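Local coordinates for d-3-phosphoglycerate dehydrogenase oxidoreductase protein (Ralstonia solanacearum, PDB 3GG9) that probably oxidises D-3-phosphoglycerate with NAD as cofactor, as a member of the D-isomer specific 2-hydroxyacid dehydrogenase family, at residues Ile75-Val81 against Val99-Lys105. Coordinates in Å, arbitrary orientation, origin at the centre of the assembly. Residue numbers count along the deposited sequence, not the author numbering.
With SO4 (sulfate ion), chain E.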
loop_
_atom_site.group_PDB
_atom_site.type_symbol
_atom_site.label_atom_id
_atom_site.label_comp_id
_atom_site.label_asym_id
_atom_site.label_seq_id
_atom_site.Cartn_x
_atom_site.Cartn_y
_atom_site.Cartn_z
ATOM N N ILE A 75 -9.280 26.172 -24.490
ATOM C CA ILE A 75 -8.593 25.090 -23.798
ATOM C C ILE A 75 -9.131 25.076 -22.377
ATOM O O ILE A 75 -9.088 26.099 -21.673
ATOM C CB ILE A 75 -7.072 25.280 -23.792
ATOM C CG1 ILE A 75 -6.527 25.193 -25.218
ATOM C CG2 ILE A 75 -6.377 24.197 -22.922
ATOM C CD1 ILE A 75 -5.176 25.871 -25.368
ATOM N N SER A 76 -9.680 23.932 -21.973
ATOM C CA SER A 76 -10.175 23.780 -20.609
ATOM C C SER A 76 -9.279 22.825 -19.826
ATOM O O SER A 76 -9.194 21.644 -20.143
ATOM C CB SER A 76 -11.632 23.289 -20.587
ATOM O OG SER A 76 -12.155 23.474 -19.279
ATOM N N GLN A 77 -8.622 23.371 -18.807
ATOM C CA GLN A 77 -7.634 22.675 -18.003
ATOM C C GLN A 77 -8.277 22.062 -16.781
ATOM O O GLN A 77 -8.953 22.768 -16.006
ATOM C CB GLN A 77 -6.565 23.668 -17.538
ATOM C CG GLN A 77 -5.424 23.057 -16.777
ATOM C CD GLN A 77 -4.752 21.991 -17.594
ATOM O OE1 GLN A 77 -4.286 22.240 -18.695
ATOM N NE2 GLN A 77 -4.740 20.782 -17.079
ATOM N N THR A 78 -8.050 20.758 -16.604
ATOM C CA THR A 78 -8.393 20.077 -15.357
ATOM C C THR A 78 -7.342 20.497 -14.324
ATOM O O THR A 78 -6.147 20.441 -14.599
ATOM C CB THR A 78 -8.434 18.514 -15.518
ATOM O OG1 THR A 78 -7.199 18.050 -16.073
ATOM C CG2 THR A 78 -9.617 18.053 -16.381
ATOM N N GLY A 79 -7.788 20.970 -13.165
ATOM C CA GLY A 79 -6.880 21.495 -12.161
ATOM C C GLY A 79 -6.324 22.867 -12.515
ATOM O O GLY A 79 -6.831 23.539 -13.417
ATOM N N ARG A 80 -5.271 23.273 -11.805
ATOM C CA ARG A 80 -4.707 24.628 -11.903
ATOM C C ARG A 80 -3.900 24.893 -13.187
ATOM O O ARG A 80 -3.310 23.985 -13.776
ATOM C CB ARG A 80 -3.851 24.940 -10.659
ATOM C CG ARG A 80 -2.488 24.229 -10.621
ATOM C CD ARG A 80 -1.926 24.106 -9.196
ATOM N NE ARG A 80 -1.100 25.251 -8.799
ATOM C CZ ARG A 80 0.202 25.381 -9.064
ATOM N NH1 ARG A 80 0.857 26.461 -8.651
ATOM N NH2 ARG A 80 0.857 24.441 -9.743
ATOM N N VAL A 81 -3.894 26.153 -13.608
ATOM C CA VAL A 81 -3.053 26.610 -14.712
ATOM C C VAL A 81 -1.901 27.410 -14.119
ATOM O O VAL A 81 -2.126 28.412 -13.428
ATOM C CB VAL A 81 -3.833 27.502 -15.721
ATOM C CG1 VAL A 81 -2.944 27.872 -16.909
ATOM C CG2 VAL A 81 -5.087 26.804 -16.209
ATOM N N VAL A 99 -7.362 32.463 -27.943
ATOM C CA VAL A 99 -7.776 31.173 -27.376
ATOM C C VAL A 99 -7.849 31.330 -25.862
ATOM O O VAL A 99 -6.829 31.632 -25.228
ATOM C CB VAL A 99 -6.779 30.050 -27.756
ATOM C CG1 VAL A 99 -7.082 28.747 -26.988
ATOM C CG2 VAL A 99 -6.831 29.799 -29.253
ATOM N N VAL A 100 -9.046 31.167 -25.283
ATOM C CA VAL A 100 -9.174 31.290 -23.833
ATOM C C VAL A 100 -8.765 30.010 -23.121
ATOM O O VAL A 100 -9.105 28.908 -23.551
ATOM C CB VAL A 100 -10.580 31.795 -23.338
ATOM C CG1 VAL A 100 -10.810 33.226 -23.783
ATOM C CG2 VAL A 100 -11.707 30.889 -23.797
ATOM N N VAL A 101 -8.002 30.168 -22.048
ATOM C CA VAL A 101 -7.602 29.038 -21.225
ATOM C C VAL A 101 -8.436 29.064 -19.957
ATOM O O VAL A 101 -8.431 30.047 -19.213
ATOM C CB VAL A 101 -6.093 29.044 -20.924
ATOM C CG1 VAL A 101 -5.736 27.930 -19.932
ATOM C CG2 VAL A 101 -5.301 28.869 -22.229
ATOM N N LEU A 102 -9.177 27.983 -19.728
ATOM C CA LEU A 102 -10.068 27.904 -18.576
ATOM C C LEU A 102 -9.382 27.123 -17.467
ATOM O O LEU A 102 -8.745 26.106 -17.730
ATOM C CB LEU A 102 -11.403 27.260 -18.960
ATOM C CG LEU A 102 -12.076 27.787 -20.238
ATOM C CD1 LEU A 102 -13.455 27.222 -20.390
ATOM C CD2 LEU A 102 -12.126 29.299 -20.283
ATOM N N GLU A 103 -9.486 27.625 -16.242
ATOM C CA GLU A 103 -8.754 27.058 -15.116
ATOM C C GLU A 103 -9.715 26.307 -14.231
ATOM O O GLU A 103 -10.789 26.822 -13.875
ATOM C CB GLU A 103 -8.040 28.155 -14.316
ATOM C CG GLU A 103 -7.279 27.645 -13.088
ATOM C CD GLU A 103 -6.276 28.637 -12.542
ATOM O OE1 GLU A 103 -5.191 28.190 -12.089
ATOM O OE2 GLU A 103 -6.565 29.856 -12.565
ATOM N N GLY A 104 -9.340 25.078 -13.895
ATOM C CA GLY A 104 -10.120 24.293 -12.967
ATOM C C GLY A 104 -9.674 24.467 -11.535
ATOM O O GLY A 104 -8.911 25.374 -11.205
ATOM N N LYS A 105 -10.168 23.586 -10.674
ATOM C CA LYS A 105 -9.685 23.488 -9.306
ATOM C C LYS A 105 -9.168 22.070 -9.050
ATOM O O LYS A 105 -9.589 21.110 -9.701
ATOM C CB LYS A 105 -10.777 23.866 -8.298
ATOM C CG LYS A 105 -11.209 25.334 -8.388
ATOM C CD LYS A 105 -11.097 26.047 -7.040
ATOM C CE LYS A 105 -11.078 27.570 -7.210
ATOM N NZ LYS A 105 -11.017 28.291 -5.903
HETATM S S SO4 E . -3.840 20.416 -9.330
HETATM O O1 SO4 E . -4.260 19.331 -10.192
HETATM O O2 SO4 E . -4.468 21.655 -9.749
HETATM O O3 SO4 E . -4.243 20.119 -7.961
HETATM O O4 SO4 E . -2.384 20.517 -9.415
HETATM O O HOH W 1 -10.653 20.985 -12.594
#
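Strands 75-77 and 100-102 run parallel, their axes 4.6 Å apart at closest and inclined by 20°. L102 bridges the first strand through both peptide groups: its N donates to I75 O (2.7 Å), and its O accepts from Q77 N (2.9 Å). I75 N reaches V100 O at 2.9 Å. Past the strands, 75-81 turns at G79, whose positive phi suits glycine; G79 O accepts from G104 N (3.0 Å), and a water links G79 N to K105 O.

I75 and V101 share one face of the sheet; from the adjoining loops V99 CG1 meets I75 CD1 (3.8 Å) and V81 CG2 meets V101 CG1 (3.9 Å). Helix 91-97 covers I75, V101 and V81 through L91 and C94. S76 and L102 occupy the other face, beneath helix 306-324, where small S76 gives its hydroxyl to A316 O. Long E103 spans to the returning loop: OE1 accepts from V81 N (2.9 Å), while OE2 forms a salt bridge with R83.

The two strands and helix 91-97 form a beta-alpha-beta unit edging a five-stranded parallel sheet, distinct from the seven-stranded NAD-binding one and, as in relatives, probably part of the substrate-binding domain. Backbone hydrogen bonds join the strands and continue into the loop, where the E103 carboxylate takes up the V81 amide; G104, lacking a side chain, leaves room for the close approach.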